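Local coordinates for protein UDP-glucose 4-epimerase (Brucella ovis, PDB 4WOK) that probably catalyses the NAD-dependent interconversion of UDP-glucose and UDP-galactose by inverting the configuration at C4 of the sugar, at residues A[232-237]-A[312-317]; A[101-106]-A[152-157]; A[13-18]-A[37-42]. The protein carries 2 engineered substitutions. All coordinates share one frame; numbering follows the deposited sequence. Where two conformers were deposited one is given.

Interaction 1: residues A[232-237]-A[312-317]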
loop_
_atom_site.group_PDB
_atom_site.type_symbol
_atom_site.label_atom_id
_atom_site.label_comp_id
_atom_site.label_asym_id
_atom_site.label_seq_id
_atom_site.Cartn_x
_atom_site.Cartn_y
_atom_site.Cartn_z
ATOM N N ASP A 232 -11.574 2.396 -4.070
ATOM C CA ASP A 232 -11.169 0.994 -4.073
ATOM C C ASP A 232 -10.411 0.649 -2.804
ATOM O O ASP A 232 -9.362 1.238 -2.529
ATOM C CB ASP A 232 -10.303 0.724 -5.299
ATOM C CG ASP A 232 -10.147 -0.745 -5.598
ATOM O OD1 ASP A 232 -10.611 -1.587 -4.802
ATOM O OD2 ASP A 232 -9.554 -1.053 -6.647
ATOM N N TYR A 233 -10.931 -0.297 -2.032
ATOM C CA TYR A 233 -10.308 -0.637 -0.753
ATOM C C TYR A 233 -9.895 -2.099 -0.681
ATOM O O TYR A 233 -10.671 -2.987 -1.011
ATOM C CB TYR A 233 -11.255 -0.303 0.402
ATOM C CG TYR A 233 -11.664 1.155 0.394
ATOM C CD1 TYR A 233 -12.766 1.582 -0.341
ATOM C CD2 TYR A 233 -10.928 2.107 1.085
ATOM C CE1 TYR A 233 -13.131 2.915 -0.371
ATOM C CE2 TYR A 233 -11.284 3.445 1.057
ATOM C CZ TYR A 233 -12.386 3.840 0.327
ATOM O OH TYR A 233 -12.742 5.170 0.288
ATOM N N ILE A 234 -8.669 -2.343 -0.240
ATOM C CA ILE A 234 -8.192 -3.710 -0.088
ATOM C C ILE A 234 -7.597 -3.898 1.306
ATOM O O ILE A 234 -6.856 -3.047 1.805
ATOM C CB ILE A 234 -7.156 -4.082 -1.188
ATOM C CG1 ILE A 234 -6.589 -5.485 -0.953
ATOM C CG2 ILE A 234 -6.023 -3.063 -1.264
ATOM C CD1 ILE A 234 -5.832 -6.044 -2.159
ATOM N N HIS A 235 -7.945 -5.013 1.937
ATOM C CA HIS A 235 -7.475 -5.319 3.277
ATOM C C HIS A 235 -5.965 -5.529 3.300
ATOM O O HIS A 235 -5.407 -6.206 2.432
ATOM C CB HIS A 235 -8.191 -6.559 3.809
ATOM C CG HIS A 235 -8.087 -6.723 5.291
ATOM N ND1 HIS A 235 -6.920 -7.101 5.917
ATOM C CD2 HIS A 235 -9.003 -6.548 6.275
ATOM C CE1 HIS A 235 -7.123 -7.164 7.221
ATOM N NE2 HIS A 235 -8.380 -6.834 7.465
ATOM N N VAL A 236 -5.315 -4.976 4.317
ATOM C CA VAL A 236 -3.858 -5.015 4.411
ATOM C C VAL A 236 -3.306 -6.451 4.497
ATOM O O VAL A 236 -2.191 -6.736 4.036
ATOM C CB VAL A 236 -3.382 -4.188 5.624
ATOM C CG1 VAL A 236 -3.982 -4.739 6.915
ATOM C CG2 VAL A 236 -1.856 -4.130 5.689
ATOM N N THR A 237 -4.081 -7.362 5.076
ATOM C CA THR A 237 -3.635 -8.753 5.140
ATOM C C THR A 237 -3.625 -9.367 3.747
ATOM O O THR A 237 -2.733 -10.160 3.415
ATOM C CB THR A 237 -4.514 -9.591 6.081
ATOM O OG1 THR A 237 -4.464 -9.015 7.393
ATOM C CG2 THR A 237 -4.002 -11.028 6.150
ATOM N N PHE A 312 -3.817 -15.042 -7.231
ATOM C CA PHE A 312 -4.228 -14.217 -6.090
ATOM C C PHE A 312 -5.687 -13.759 -6.123
ATOM O O PHE A 312 -6.130 -13.149 -7.090
ATOM C CB PHE A 312 -3.340 -12.974 -5.987
ATOM C CG PHE A 312 -3.813 -11.983 -4.963
ATOM C CD1 PHE A 312 -3.629 -12.218 -3.612
ATOM C CD2 PHE A 312 -4.438 -10.811 -5.347
ATOM C CE1 PHE A 312 -4.076 -11.302 -2.664
ATOM C CE2 PHE A 312 -4.880 -9.897 -4.400
ATOM C CZ PHE A 312 -4.702 -10.147 -3.065
ATOM N N HIS A 313 -6.415 -14.056 -5.046
ATOM C CA HIS A 313 -7.750 -13.509 -4.799
ATOM C C HIS A 313 -7.783 -12.923 -3.398
ATOM O O HIS A 313 -7.170 -13.480 -2.485
ATOM C CB HIS A 313 -8.840 -14.589 -4.929
ATOM C CG HIS A 313 -8.711 -15.425 -6.159
ATOM N ND1 HIS A 313 -7.890 -16.532 -6.222
ATOM C CD2 HIS A 313 -9.279 -15.304 -7.382
ATOM C CE1 HIS A 313 -7.966 -17.062 -7.430
ATOM N NE2 HIS A 313 -8.798 -16.336 -8.152
ATOM N N THR A 314 -8.489 -11.812 -3.212
ATOM C CA THR A 314 -8.690 -11.292 -1.865
ATOM C C THR A 314 -9.601 -12.230 -1.090
ATOM O O THR A 314 -10.551 -12.769 -1.648
ATOM C CB THR A 314 -9.309 -9.877 -1.861
ATOM O OG1 THR A 314 -10.466 -9.848 -2.699
ATOM C CG2 THR A 314 -8.306 -8.855 -2.366
ATOM N N VAL A 315 -9.308 -12.438 0.190
ATOM C CA VAL A 315 -10.203 -13.238 1.023
ATOM C C VAL A 315 -10.592 -12.495 2.296
ATOM O O VAL A 315 -11.404 -12.985 3.065
ATOM C CB VAL A 315 -9.580 -14.604 1.406
ATOM C CG1 VAL A 315 -9.225 -15.397 0.156
ATOM C CG2 VAL A 315 -8.359 -14.425 2.289
ATOM N N TYR A 316 -10.025 -11.311 2.511
ATOM C CA TYR A 316 -10.339 -10.527 3.708
ATOM C C TYR A 316 -10.884 -9.136 3.385
ATOM O O TYR A 316 -11.033 -8.302 4.278
ATOM C CB TYR A 316 -9.094 -10.366 4.597
ATOM C CG TYR A 316 -8.474 -11.650 5.111
ATOM C CD1 TYR A 316 -9.142 -12.454 6.025
ATOM C CD2 TYR A 316 -7.204 -12.037 4.711
ATOM C CE1 TYR A 316 -8.570 -13.622 6.506
ATOM C CE2 TYR A 316 -6.625 -13.200 5.186
ATOM C CZ TYR A 316 -7.307 -13.988 6.084
ATOM O OH TYR A 316 -6.727 -15.146 6.556
ATOM N N SER A 317 -11.171 -8.872 2.118
ATOM C CA SER A 317 -11.436 -7.503 1.713
ATOM C C SER A 317 -12.919 -7.173 1.527
ATOM O O SER A 317 -13.266 -6.214 0.837
ATOM C CB SER A 317 -10.662 -7.189 0.438
ATOM O OG SER A 317 -9.264 -7.176 0.693
HETATM O O HOH W 1 -13.195 -3.680 -0.246
#

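Interaction 2: residues A[101-106]-A[152-157]. With NAD (nicotinamide-adenine-dinucleotide), chain B.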
loop_
_atom_site.group_PDB
_atom_site.type_symbol
_atom_site.label_atom_id
_atom_site.label_comp_id
_atom_site.label_asym_id
_atom_site.label_seq_id
_atom_site.Cartn_x
_atom_site.Cartn_y
_atom_site.Cartn_z
ATOM N N ARG A 101 12.705 12.972 -4.070
ATOM C CA ARG A 101 13.884 12.529 -3.318
ATOM C C ARG A 101 13.690 11.121 -2.738
ATOM O O ARG A 101 14.502 10.229 -2.966
ATOM C CB ARG A 101 14.213 13.500 -2.193
ATOM C CG ARG A 101 15.275 12.982 -1.219
ATOM C CD ARG A 101 15.589 13.998 -0.124
ATOM N NE ARG A 101 16.594 13.500 0.823
ATOM C CZ ARG A 101 17.904 13.645 0.654
ATOM N NH1 ARG A 101 18.370 14.270 -0.421
ATOM N NH2 ARG A 101 18.756 13.171 1.559
ATOM N N ASN A 102 12.614 10.935 -1.976
ATOM C CA ASN A 102 12.367 9.656 -1.305
ATOM C C ASN A 102 11.988 8.559 -2.294
ATOM O O ASN A 102 12.512 7.441 -2.246
ATOM C CB ASN A 102 11.259 9.811 -0.253
ATOM C CG ASN A 102 11.549 9.041 1.047
ATOM O OD1 ASN A 102 12.695 8.973 1.515
ATOM N ND2 ASN A 102 10.495 8.480 1.647
ATOM N N ASN A 103 11.082 8.868 -3.206
ATOM C CA ASN A 103 10.528 7.828 -4.065
ATOM C C ASN A 103 11.333 7.502 -5.319
ATOM O O ASN A 103 11.348 6.351 -5.762
ATOM C CB ASN A 103 9.122 8.211 -4.475
ATOM C CG ASN A 103 8.198 8.357 -3.284
ATOM O OD1 ASN A 103 8.632 8.255 -2.127
ATOM N ND2 ASN A 103 6.914 8.585 -3.555
ATOM N N VAL A 104 11.987 8.498 -5.906
ATOM C CA VAL A 104 12.837 8.242 -7.069
ATOM C C VAL A 104 14.287 8.041 -6.623
ATOM O O VAL A 104 14.865 6.993 -6.874
ATOM C CB VAL A 104 12.747 9.381 -8.111
ATOM C CG1 VAL A 104 13.642 9.080 -9.331
ATOM C CG2 VAL A 104 11.286 9.563 -8.547
ATOM N N GLY A 105 14.872 9.036 -5.964
ATOM C CA GLY A 105 16.215 8.874 -5.416
ATOM C C GLY A 105 16.349 7.677 -4.473
ATOM O O GLY A 105 17.308 6.900 -4.573
ATOM N N GLY A 106 15.399 7.520 -3.555
ATOM C CA GLY A 106 15.442 6.409 -2.613
ATOM C C GLY A 106 15.340 5.059 -3.315
ATOM O O GLY A 106 16.057 4.107 -2.991
ATOM N N GLY A 152 1.797 10.052 -7.730
ATOM C CA GLY A 152 1.593 9.141 -8.844
ATOM C C GLY A 152 2.759 9.167 -9.821
ATOM O O GLY A 152 3.210 8.133 -10.300
ATOM N N ARG A 153 3.266 10.362 -10.102
ATOM C CA ARG A 153 4.397 10.545 -11.004
ATOM C C ARG A 153 5.614 9.755 -10.536
ATOM O O ARG A 153 6.269 9.055 -11.302
ATOM C CB ARG A 153 4.749 12.030 -11.092
ATOM C CG ARG A 153 5.661 12.417 -12.240
ATOM C CD ARG A 153 4.849 12.984 -13.401
ATOM N NE ARG A 153 4.788 12.043 -14.510
ATOM C CZ ARG A 153 3.852 12.044 -15.449
ATOM N NH1 ARG A 153 3.900 11.133 -16.414
ATOM N NH2 ARG A 153 2.870 12.945 -15.421
ATOM N N THR A 154 5.930 9.875 -9.248
ATOM C CA THR A 154 7.156 9.259 -8.760
ATOM C C THR A 154 7.021 7.736 -8.657
ATOM O O THR A 154 8.003 7.020 -8.836
ATOM C CB THR A 154 7.586 9.844 -7.393
ATOM O OG1 THR A 154 6.561 9.626 -6.421
ATOM C CG2 THR A 154 7.875 11.334 -7.516
ATOM N N LYS A 155 5.815 7.236 -8.387
ATOM C CA LYS A 155 5.594 5.775 -8.406
ATOM C C LYS A 155 5.763 5.213 -9.825
ATOM O O LYS A 155 6.308 4.133 -10.016
ATOM C CB LYS A 155 4.191 5.426 -7.870
ATOM C CG LYS A 155 4.032 5.659 -6.369
ATOM C CD LYS A 155 4.952 4.704 -5.600
ATOM C CE LYS A 155 4.787 4.816 -4.082
ATOM N NZ LYS A 155 5.610 3.732 -3.411
ATOM N N LEU A 156 5.273 5.948 -10.817
ATOM C CA LEU A 156 5.436 5.553 -12.214
ATOM C C LEU A 156 6.912 5.538 -12.626
ATOM O O LEU A 156 7.366 4.630 -13.327
ATOM C CB LEU A 156 4.651 6.503 -13.120
ATOM C CG LEU A 156 4.695 6.206 -14.621
ATOM C CD1 LEU A 156 4.172 4.800 -14.879
ATOM C CD2 LEU A 156 3.870 7.234 -15.392
ATOM N N ILE A 157 7.652 6.554 -12.197
ATOM C CA ILE A 157 9.086 6.630 -12.497
ATOM C C ILE A 157 9.801 5.415 -11.916
ATOM O O ILE A 157 10.624 4.801 -12.588
ATOM C CB ILE A 157 9.718 7.926 -11.942
ATOM C CG1 ILE A 157 9.180 9.147 -12.690
ATOM C CG2 ILE A 157 11.254 7.853 -12.005
ATOM C CD1 ILE A 157 9.501 10.470 -11.993
HETATM P PA NAD B . 3.770 3.702 6.111
HETATM O O1A NAD B . 4.330 5.112 6.100
HETATM O O2A NAD B . 3.078 3.081 7.288
HETATM O O5B NAD B . 5.160 2.694 5.882
HETATM C C5B NAD B . 6.198 3.397 5.233
HETATM C C4B NAD B . 7.496 2.843 5.878
HETATM O O4B NAD B . 8.642 3.251 5.118
HETATM C C3B NAD B . 7.545 3.530 7.248
HETATM O O3B NAD B . 7.840 2.542 8.204
HETATM C C2B NAD B . 8.704 4.542 7.075
HETATM O O2B NAD B . 9.367 4.735 8.262
HETATM C C1B NAD B . 9.613 3.781 6.042
HETATM N N9A NAD B . 10.416 4.705 5.218
HETATM C C8A NAD B . 9.997 5.842 4.494
HETATM N N7A NAD B . 11.000 6.426 3.828
HETATM C C5A NAD B . 12.116 5.638 4.138
HETATM C C6A NAD B . 13.471 5.737 3.755
HETATM N N6A NAD B . 13.891 6.760 2.936
HETATM N N1A NAD B . 14.362 4.819 4.198
HETATM C C2A NAD B . 13.898 3.824 5.021
HETATM N N3A NAD B . 12.631 3.611 5.480
HETATM C C4A NAD B . 11.766 4.555 4.995
HETATM O O3 NAD B . 3.004 3.733 4.698
HETATM P PN NAD B . 2.222 2.389 4.258
HETATM O O1N NAD B . 2.536 1.093 4.950
HETATM O O2N NAD B . 0.861 2.878 3.908
HETATM O O5D NAD B . 2.620 2.097 2.602
HETATM C C5D NAD B . 3.921 1.828 2.418
HETATM C C4D NAD B . 4.058 1.479 0.936
HETATM O O4D NAD B . 2.714 1.157 0.390
HETATM C C3D NAD B . 4.534 2.723 0.159
HETATM O O3D NAD B . 5.291 2.237 -0.902
HETATM C C2D NAD B . 3.201 3.295 -0.337
HETATM O O2D NAD B . 3.287 4.027 -1.495
HETATM C C1D NAD B . 2.544 1.953 -0.737
HETATM N N1N NAD B . 1.031 2.199 -0.955
HETATM C C2N NAD B . 0.245 2.408 0.176
HETATM C C3N NAD B . -1.144 2.635 -0.005
HETATM C C7N NAD B . -2.005 2.864 1.209
HETATM O O7N NAD B . -3.222 3.031 1.087
HETATM N N7N NAD B . -1.402 2.882 2.452
HETATM C C4N NAD B . -1.673 2.654 -1.298
HETATM C C5N NAD B . -0.856 2.445 -2.408
HETATM C C6N NAD B . 0.516 2.218 -2.227
HETATM O O HOH W 2 8.780 5.511 -6.150
#

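Interaction 3: residues A[13-18]-A[37-42]. With NAD (nicotinamide-adenine-dinucleotide), chain B.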
loop_
_atom_site.group_PDB
_atom_site.type_symbol
_atom_site.label_atom_id
_atom_site.label_comp_id
_atom_site.label_asym_id
_atom_site.label_seq_id
_atom_site.Cartn_x
_atom_site.Cartn_y
_atom_site.Cartn_z
ATOM N N ASN A 13 16.056 -15.451 4.503
ATOM C CA ASN A 13 15.897 -14.024 4.859
ATOM C C ASN A 13 15.183 -13.265 3.745
ATOM O O ASN A 13 15.530 -13.405 2.568
ATOM C CB ASN A 13 17.250 -13.362 5.139
ATOM C CG ASN A 13 17.918 -13.893 6.389
ATOM O OD1 ASN A 13 17.255 -14.217 7.379
ATOM N ND2 ASN A 13 19.247 -13.980 6.353
ATOM N N VAL A 14 14.192 -12.461 4.116
ATOM C CA VAL A 14 13.526 -11.586 3.171
ATOM C C VAL A 14 13.642 -10.178 3.722
ATOM O O VAL A 14 13.268 -9.918 4.859
ATOM C CB VAL A 14 12.052 -11.991 2.956
ATOM C CG1 VAL A 14 11.309 -10.946 2.123
ATOM C CG2 VAL A 14 11.999 -13.359 2.258
ATOM N N LEU A 15 14.239 -9.284 2.942
ATOM C CA LEU A 15 14.451 -7.923 3.401
ATOM C C LEU A 15 13.184 -7.098 3.151
ATOM O O LEU A 15 12.752 -6.921 2.012
ATOM C CB LEU A 15 15.653 -7.288 2.699
ATOM C CG LEU A 15 16.028 -5.894 3.209
ATOM C CD1 LEU A 15 16.619 -6.021 4.615
ATOM C CD2 LEU A 15 17.024 -5.253 2.243
ATOM N N VAL A 16 12.585 -6.615 4.224
ATOM C CA VAL A 16 11.359 -5.836 4.117
ATOM C C VAL A 16 11.693 -4.384 4.391
ATOM O O VAL A 16 11.792 -3.939 5.538
ATOM C CB VAL A 16 10.280 -6.338 5.081
ATOM C CG1 VAL A 16 8.966 -5.622 4.811
ATOM C CG2 VAL A 16 10.097 -7.867 4.928
ATOM N N VAL A 17 11.897 -3.655 3.307
ATOM C CA VAL A 17 12.269 -2.265 3.366
ATOM C C VAL A 17 11.000 -1.432 3.599
ATOM O O VAL A 17 10.048 -1.545 2.846
ATOM C CB VAL A 17 12.987 -1.869 2.069
ATOM C CG1 VAL A 17 13.428 -0.449 2.144
ATOM C CG2 VAL A 17 14.214 -2.775 1.857
ATOM N N GLY A 18 10.979 -0.615 4.647
ATOM C CA GLY A 18 9.736 0.028 5.062
ATOM C C GLY A 18 8.896 -0.911 5.923
ATOM O O GLY A 18 7.698 -0.691 6.130
ATOM N N ALA A 37 12.261 -15.527 7.287
ATOM C CA ALA A 37 12.759 -14.652 8.332
ATOM C C ALA A 37 12.771 -13.229 7.801
ATOM O O ALA A 37 13.723 -12.808 7.143
ATOM C CB ALA A 37 14.154 -15.075 8.783
ATOM N N PRO A 38 11.699 -12.483 8.078
ATOM C CA PRO A 38 11.739 -11.090 7.636
ATOM C C PRO A 38 12.819 -10.306 8.365
ATOM O O PRO A 38 13.008 -10.437 9.575
ATOM C CB PRO A 38 10.340 -10.567 7.981
ATOM C CG PRO A 38 9.898 -11.401 9.154
ATOM C CD PRO A 38 10.497 -12.795 8.880
ATOM N N VAL A 39 13.534 -9.492 7.605
ATOM C CA VAL A 39 14.513 -8.569 8.141
ATOM C C VAL A 39 14.049 -7.187 7.771
ATOM O O VAL A 39 13.954 -6.872 6.586
ATOM C CB VAL A 39 15.920 -8.815 7.573
ATOM C CG1 VAL A 39 16.903 -7.827 8.165
ATOM C CG2 VAL A 39 16.361 -10.259 7.866
ATOM N N VAL A 40 13.767 -6.356 8.764
ATOM C CA VAL A 40 13.194 -5.039 8.452
ATOM C C VAL A 40 14.291 -3.989 8.373
ATOM O O VAL A 40 15.161 -3.919 9.245
ATOM C CB VAL A 40 12.120 -4.623 9.497
ATOM C CG1 VAL A 40 11.742 -3.111 9.361
ATOM C CG2 VAL A 40 10.879 -5.475 9.352
ATOM N N TYR A 41 14.249 -3.187 7.304
ATOM C CA TYR A 41 15.156 -2.059 7.112
ATOM C C TYR A 41 14.254 -0.832 7.004
ATOM O O TYR A 41 13.413 -0.764 6.117
ATOM C CB TYR A 41 16.017 -2.247 5.857
ATOM C CG TYR A 41 17.080 -1.169 5.659
ATOM C CD1 TYR A 41 16.775 0.028 5.030
ATOM C CD2 TYR A 41 18.387 -1.366 6.104
ATOM C CE1 TYR A 41 17.757 1.036 4.859
ATOM C CE2 TYR A 41 19.368 -0.396 5.923
ATOM C CZ TYR A 41 19.051 0.801 5.299
ATOM O OH TYR A 41 20.024 1.774 5.134
ATOM N N ASP A 42 14.394 0.114 7.925
ATOM C CA ASP A 42 13.380 1.178 8.045
ATOM C C ASP A 42 13.983 2.351 8.779
ATOM O O ASP A 42 14.760 2.147 9.719
ATOM C CB ASP A 42 12.153 0.651 8.803
ATOM C CG ASP A 42 10.912 1.493 8.577
ATOM O OD1 ASP A 42 10.922 2.691 8.945
ATOM O OD2 ASP A 42 9.924 0.957 8.033
HETATM P PA NAD B . 3.770 3.702 6.111
HETATM O O1A NAD B . 4.330 5.112 6.100
HETATM O O2A NAD B . 3.078 3.081 7.288
HETATM O O5B NAD B . 5.160 2.694 5.882
HETATM C C5B NAD B . 6.198 3.397 5.233
HETATM C C4B NAD B . 7.496 2.843 5.878
HETATM O O4B NAD B . 8.642 3.251 5.118
HETATM C C3B NAD B . 7.545 3.530 7.248
HETATM O O3B NAD B . 7.840 2.542 8.204
HETATM C C2B NAD B . 8.704 4.542 7.075
HETATM O O2B NAD B . 9.367 4.735 8.262
HETATM C C1B NAD B . 9.613 3.781 6.042
HETATM N N9A NAD B . 10.416 4.705 5.218
HETATM C C8A NAD B . 9.997 5.842 4.494
HETATM N N7A NAD B . 11.000 6.426 3.828
HETATM C C5A NAD B . 12.116 5.638 4.138
HETATM C C6A NAD B . 13.471 5.737 3.755
HETATM N N6A NAD B . 13.891 6.760 2.936
HETATM N N1A NAD B . 14.362 4.819 4.198
HETATM C C2A NAD B . 13.898 3.824 5.021
HETATM N N3A NAD B . 12.631 3.611 5.480
HETATM C C4A NAD B . 11.766 4.555 4.995
HETATM O O3 NAD B . 3.004 3.733 4.698
HETATM P PN NAD B . 2.222 2.389 4.258
HETATM O O1N NAD B . 2.536 1.093 4.950
HETATM O O2N NAD B . 0.861 2.878 3.908
HETATM O O5D NAD B . 2.620 2.097 2.602
HETATM C C5D NAD B . 3.921 1.828 2.418
HETATM C C4D NAD B . 4.058 1.479 0.936
HETATM O O4D NAD B . 2.714 1.157 0.390
HETATM C C3D NAD B . 4.534 2.723 0.159
HETATM O O3D NAD B . 5.291 2.237 -0.902
HETATM C C2D NAD B . 3.201 3.295 -0.337
HETATM O O2D NAD B . 3.287 4.027 -1.495
HETATM C C1D NAD B . 2.544 1.953 -0.737
HETATM N N1N NAD B . 1.031 2.199 -0.955
HETATM C C2N NAD B . 0.245 2.408 0.176
HETATM C C3N NAD B . -1.144 2.635 -0.005
HETATM C C7N NAD B . -2.005 2.864 1.209
HETATM O O7N NAD B . -3.222 3.031 1.087
HETATM N N7N NAD B . -1.402 2.882 2.452
HETATM C C4N NAD B . -1.673 2.654 -1.298
HETATM C C5N NAD B . -0.856 2.445 -2.408
HETATM C C6N NAD B . 0.516 2.218 -2.227
#

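Interaction 1: residues A[232-237]-A[312-317]
Over one face of the His235 imidazole sits Tyr316 CB, 4.1 Å from the ring centroid and 22° off the normal, a CH-pi contact displaced toward the rim. In the plane of that ring, at its edge, Thr237 N donates to His235 ND1 at 3.0 Å; His235 is the N-cap of helix 236-251 and this is its capping bond. His235 NE2 pairs with Thr325 OG1, so both ring nitrogens are engaged and the ring's rotation is fixed. The phenol ring of Tyr316 has Val315 CG2 above one face, while Thr237 CG2 approaches Tyr316 CE2 obliquely at 3.5 Å. Near the plane of the Phe312 ring, at its edge, Ile234 CD1 stands 4.4 Å from Phe312 CZ; Thr314 N lies above one face of that ring, offset toward its rim.

His235 N donates to Ser317 OG at 2.8 Å with an N-H...O angle of 164°. That oxygen is turned toward the strand by lying anti to its own carbonyl carbon (chi1 -67°), and it also bonds Asp238 OD2. Beside it, Thr314 CG2 packs 3.8 Å from Ile234 CD1. A water donates to Tyr233 O and Ser317 O, adding a second, indirect link.

The arrangement pins a loop onto a strand-to-helix junction. Strand 230-235 is held by strand 180-182 through backbone bonds of Ile234 with Asn180 and Ser182. Segment 312-317, between helices 304-310 and 319-326, lies against helix 236-251, where the Asp238 carboxylate accepts hydrogen bonds from Val315 N (at OD1) and Tyr316 N (at OD2) and Phe312 packs on Ala242.

Interaction 2: residues A[101-106]-A[152-157]
Val104 and Ile157 meet with their side chains at about a right angle, across two helices of a Rossmann-type NAD domain of the short-chain dehydrogenase/reductase class. The short helical segments run almost parallel, 12° apart, with an axis separation of 8.7 Å. Ile157 CG2 reaches Val104 CG1 at 3.8 Å, and Val104 CG2 in turn lies 3.9 Å from Thr154 CB.

Asn103 slants across Thr154, and its ND2 donates to Thr154 OG1 at 3.1 Å; the hydroxyl oxygen is tilted 17° from the amide plane. Both groups have further partners, Asn103 ND2 with Ser86 O and Thr154 OG1 with Tyr151 O. A water donating to Asn103 O and Thr154 O joins the two backbones.

Each helix also grips the cofactor. Asn102 faces the adenine with two complementary bonds, accepting from N6A through OD1 and donating to N7A through ND2. Tyr151 and Lys155 have the spacing of the family's YxxxK motif, and both bond NAD. The Lys155 chain bends at chi2 (-65°, which sets CD), then extends until NZ donates to NAD O3D at 2.9 Å and, weakly, to NAD O2D at 3.0 Å.

Interaction 3: residues A[13-18]-A[37-42]
Leu15 and Val39 are paired on neighbouring parallel strands. From CB, on the face of the sheet that also carries Val17 and Tyr41, the Leu15 chain leads to CG, 4.1 Å from Val39 O. With chi2 at 70°, Leu15 CD1 is set back over the partner strand: it lies 3.4 Å from Val39 O, 4.0 Å from Val39 CG1 and equally far from Tyr41 CB. On the other face, Val16 and Pro38 run side by side.

Five backbone hydrogen bonds establish the parallel ladder, alternating in direction: Val14 N to Ala37 O, Val39 N to Val14 O, Val16 N to Val39 O, Tyr41 N to Val16 O and Gly18 N to Tyr41 O. At the positive phi of Gly18 (82°) a CB would press on the preceding carbonyl oxygen; separately, NAD O4B lies close to Gly18 CA (3.4 Å).

Asp42 ends the second strand with a bidentate grip on the adenosine ribose, accepting from NAD O2B at OD1 (2.7 Å) and from NAD O3B at OD2 (2.6 Å), as is usual in NAD-binding Rossmann folds. Leu44 N and Ala20 N bond OD1 and OD2 respectively, and so position the carboxylate.

The pair belongs to the beta-alpha-beta unit of strand 13-17, helix 22-33 and strand 37-42. Helix 22-33 packs on Val14, Val16 and Pro38, helix 65-75 on Val39 and Tyr41, and strands 79-82 and 57-59 flank the pair.

How the interactions relate
From the N terminus, interaction 3 comes first, closing the short loop that runs through helix 22-33 and joining the second and third strands, counted from the 57-59 edge, of the seven-stranded parallel sheet. Interaction 2 follows, bringing helix 150-169 back beside helix 96-116. Interaction 1 closes last, tying the loop before helix 319-326 to the junction of strand 230-235 and helix 236-251. The three loops follow in series; none nests in or crosses another. Interactions 2 and 3 have centres 20 Å apart and do not touch, yet the same NAD bridges them. Interaction 1 lies across the chain's centre from interaction 2, with the Ile234 side chain about 7 Å from that cofactor.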